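Local coordinates for integron cassette protein (Vibrio cholerae, PDB 3FY6) that is of unknown function but has a novel fold and probably pairs with a second copy of itself as a two-fold symmetric dimer, at the interface of chains A and B. Coordinates in Å, arbitrary orientation; residue numbers count along the deposited sequence, not the author numbering. Chains: chain A/B, Integron cassette protein.

The interface of chains A and B. Residues chain A 79-80, 83-84, 87; chain B 121-122, 125.
A:His83 and B:Tyr125 stack face to face at the centre of this protein-protein patch. Their ring centroids are 3.7 Å apart and the planes are inclined by 16°. The two side chains run past each other in opposite directions, and B:Tyr125 CD1 lies over the middle of the imidazole. The opposite face of that imidazole is covered by A:Glu87 CG of the same helix, towards the rim. The imidazole thus lies between the A:Glu87 methylene and the B:Tyr125 ring.

Direct polar contact comes from the phenol. B:Tyr125 OH donates a hydrogen bond to the side-chain carbonyl oxygen A:Asn79 OD1, at 2.6 Å. The donor is tilted 25° from the carbonyl plane. With CG of A:Asn79 trans to the backbone N (chi1 178°), the amide reaches forward to the edge of the tyrosine ring. A water gives a second polar link. It lies in the imidazole plane, 2.9 Å from A:His83 NE2, and also meets the backbone oxygen B:Phe121 O at 2.8 Å. Held by the stack and this bridge, the imidazole probably has little freedom to rotate.

Apolar packing fills in around the stack. The tip of the B:Phe121 ring, CZ, meets A:His83 CD2 at 3.3 Å and the aliphatic part of A:Glu87 at CG. Within chain B, B:Phe121 CD2 lies over the centre of the B:Trp122 indole, which may steady both rings. The indole presents its CH2 edge to A:Leu80, with the backbone oxygen of A:Leu80 in the ring plane. The A:Leu80 methyl CD2 packs against B:Tyr125 CE2 at 3.7 Å.

The two-fold axis repeats the contact with the chains exchanged. This reciprocal grip suggests a dimer, though the coordinates alone do not prove one in solution. The short C-terminal helix 120-125 of chain B extends from the body of its own chain and docks on helix 77-89 of chain A.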
ATOM      1  N   ASN A  79      -3.477   3.369   9.137  1.00 15.52           N
ATOM      2  CA  ASN A  79      -2.984   3.083  10.467  1.00 15.54           C
ATOM      3  C   ASN A  79      -2.068   4.218  10.938  1.00 13.34           C
ATOM      4  O   ASN A  79      -2.111   4.617  12.103  1.00 17.54           O
ATOM      5  CB  ASN A  79      -2.256   1.728  10.478  1.00 15.79           C
ATOM      6  CG  ASN A  79      -1.664   1.397  11.833  1.00 27.99           C
ATOM      7  OD1 ASN A  79      -0.492   1.656  12.085  1.00 36.16           O
ATOM      8  ND2 ASN A  79      -2.479   0.842  12.721  1.00 29.72           N
ATOM      9  N   LEU A  80      -1.264   4.759  10.030  1.00 13.45           N
ATOM     10  CA  LEU A  80      -0.456   5.947  10.356  1.00 15.05           C
ATOM     11  C   LEU A  80      -1.330   7.131  10.764  1.00 18.81           C
ATOM     12  O   LEU A  80      -1.046   7.800  11.756  1.00 18.11           O
ATOM     13  CB  LEU A  80       0.435   6.361   9.189  1.00 15.77           C
ATOM     14  CG  LEU A  80       1.467   5.346   8.696  1.00 17.89           C
ATOM     15  CD1 LEU A  80       2.528   6.067   7.883  1.00 16.53           C
ATOM     16  CD2 LEU A  80       2.095   4.580   9.852  1.00 11.64           C
ATOM     17  N   HIS A  83      -2.476   6.618  14.187  1.00 12.71           N
ATOM     18  CA  HIS A  83      -1.433   6.798  15.185  1.00 20.50           C
ATOM     19  C   HIS A  83      -1.259   8.270  15.515  1.00 19.09           C
ATOM     20  O   HIS A  83      -1.256   8.646  16.676  1.00 16.43           O
ATOM     21  CB  HIS A  83      -0.103   6.197  14.729  1.00 15.80           C
ATOM     22  CG  HIS A  83       1.014   6.392  15.713  1.00 13.92           C
ATOM     23  ND1 HIS A  83       0.970   5.901  16.996  1.00 15.81           N
ATOM     24  CD2 HIS A  83       2.201   7.038  15.598  1.00 14.99           C
ATOM     25  CE1 HIS A  83       2.087   6.221  17.631  1.00 16.69           C
ATOM     26  NE2 HIS A  83       2.851   6.912  16.805  1.00 13.66           N
ATOM     27  N   ALA A  84      -1.112   9.101  14.493  1.00 15.80           N
ATOM     28  CA  ALA A  84      -0.953  10.528  14.721  1.00 18.50           C
ATOM     29  C   ALA A  84      -2.121  11.078  15.543  1.00 19.06           C
ATOM     30  O   ALA A  84      -1.929  11.877  16.472  1.00 13.76           O
ATOM     31  CB  ALA A  84      -0.830  11.263  13.401  1.00 16.70           C
ATOM     32  N   GLU A  87      -1.974   9.880  19.230  1.00 18.21           N
ATOM     33  CA  GLU A  87      -0.932  10.607  19.947  1.00 26.17           C
ATOM     34  C   GLU A  87      -1.331  12.063  20.223  1.00 26.84           C
ATOM     35  O   GLU A  87      -1.094  12.586  21.306  1.00 27.89           O
ATOM     36  CB  GLU A  87       0.383  10.518  19.190  1.00 22.22           C
ATOM     37  CG  GLU A  87       0.957   9.111  19.205  1.00 31.49           C
ATOM     38  CD  GLU A  87       1.262   8.635  20.620  1.00 39.45           C
ATOM     39  OE1 GLU A  87       1.942   9.372  21.366  1.00 41.01           O
ATOM     40  OE2 GLU A  87       0.818   7.527  20.990  1.00 43.90           O
TER
ATOM     41  N   PHE B 121       9.177  10.934  15.101  1.00 14.94           N
ATOM     42  CA  PHE B 121       7.852  10.383  15.396  1.00 14.78           C
ATOM     43  C   PHE B 121       7.567   9.124  14.587  1.00 13.88           C
ATOM     44  O   PHE B 121       7.130   8.103  15.134  1.00 17.22           O
ATOM     45  CB  PHE B 121       6.771  11.433  15.131  1.00 13.54           C
ATOM     46  CG  PHE B 121       5.385  10.999  15.533  1.00 18.24           C
ATOM     47  CD1 PHE B 121       4.995  11.027  16.864  1.00 22.92           C
ATOM     48  CD2 PHE B 121       4.471  10.578  14.580  1.00 17.75           C
ATOM     49  CE1 PHE B 121       3.715  10.648  17.242  1.00 20.38           C
ATOM     50  CE2 PHE B 121       3.192  10.193  14.949  1.00 18.91           C
ATOM     51  CZ  PHE B 121       2.812  10.233  16.287  1.00 16.10           C
ATOM     52  N   TRP B 122       7.826   9.181  13.283  1.00 11.30           N
ATOM     53  CA  TRP B 122       7.505   8.044  12.429  1.00 13.01           C
ATOM     54  C   TRP B 122       8.516   6.908  12.558  1.00 16.84           C
ATOM     55  O   TRP B 122       8.156   5.734  12.456  1.00 15.84           O
ATOM     56  CB  TRP B 122       7.329   8.477  10.972  1.00 11.03           C
ATOM     57  CG  TRP B 122       6.077   9.277  10.789  1.00 14.36           C
ATOM     58  CD1 TRP B 122       5.970  10.543  10.278  1.00 15.94           C
ATOM     59  CD2 TRP B 122       4.756   8.879  11.156  1.00 10.93           C
ATOM     60  NE1 TRP B 122       4.654  10.944  10.283  1.00 16.96           N
ATOM     61  CE2 TRP B 122       3.891   9.939  10.820  1.00 16.03           C
ATOM     62  CE3 TRP B 122       4.218   7.721  11.736  1.00 14.22           C
ATOM     63  CZ2 TRP B 122       2.520   9.880  11.050  1.00 14.54           C
ATOM     64  CZ3 TRP B 122       2.870   7.663  11.962  1.00 14.01           C
ATOM     65  CH2 TRP B 122       2.030   8.733  11.618  1.00 12.93           C
ATOM     66  N   TYR B 125       7.651   4.691  15.359  1.00 20.05           N
ATOM     67  CA  TYR B 125       6.409   3.936  15.198  1.00 17.16           C
ATOM     68  C   TYR B 125       6.516   2.738  14.262  1.00 21.52           C
ATOM     69  O   TYR B 125       6.012   1.658  14.568  1.00 25.21           O
ATOM     70  CB  TYR B 125       5.281   4.855  14.719  1.00 20.68           C
ATOM     71  CG  TYR B 125       3.953   4.156  14.628  1.00 15.25           C
ATOM     72  CD1 TYR B 125       3.293   3.747  15.776  1.00 22.60           C
ATOM     73  CD2 TYR B 125       3.363   3.890  13.395  1.00 16.75           C
ATOM     74  CE1 TYR B 125       2.083   3.106  15.712  1.00 24.68           C
ATOM     75  CE2 TYR B 125       2.135   3.249  13.320  1.00 20.47           C
ATOM     76  CZ  TYR B 125       1.507   2.861  14.488  1.00 22.98           C
ATOM     77  OH  TYR B 125       0.300   2.219  14.450  1.00 25.34           O
TER
HETATM   78  O   HOH W   1       5.610   7.555  17.360  1.00 18.08           O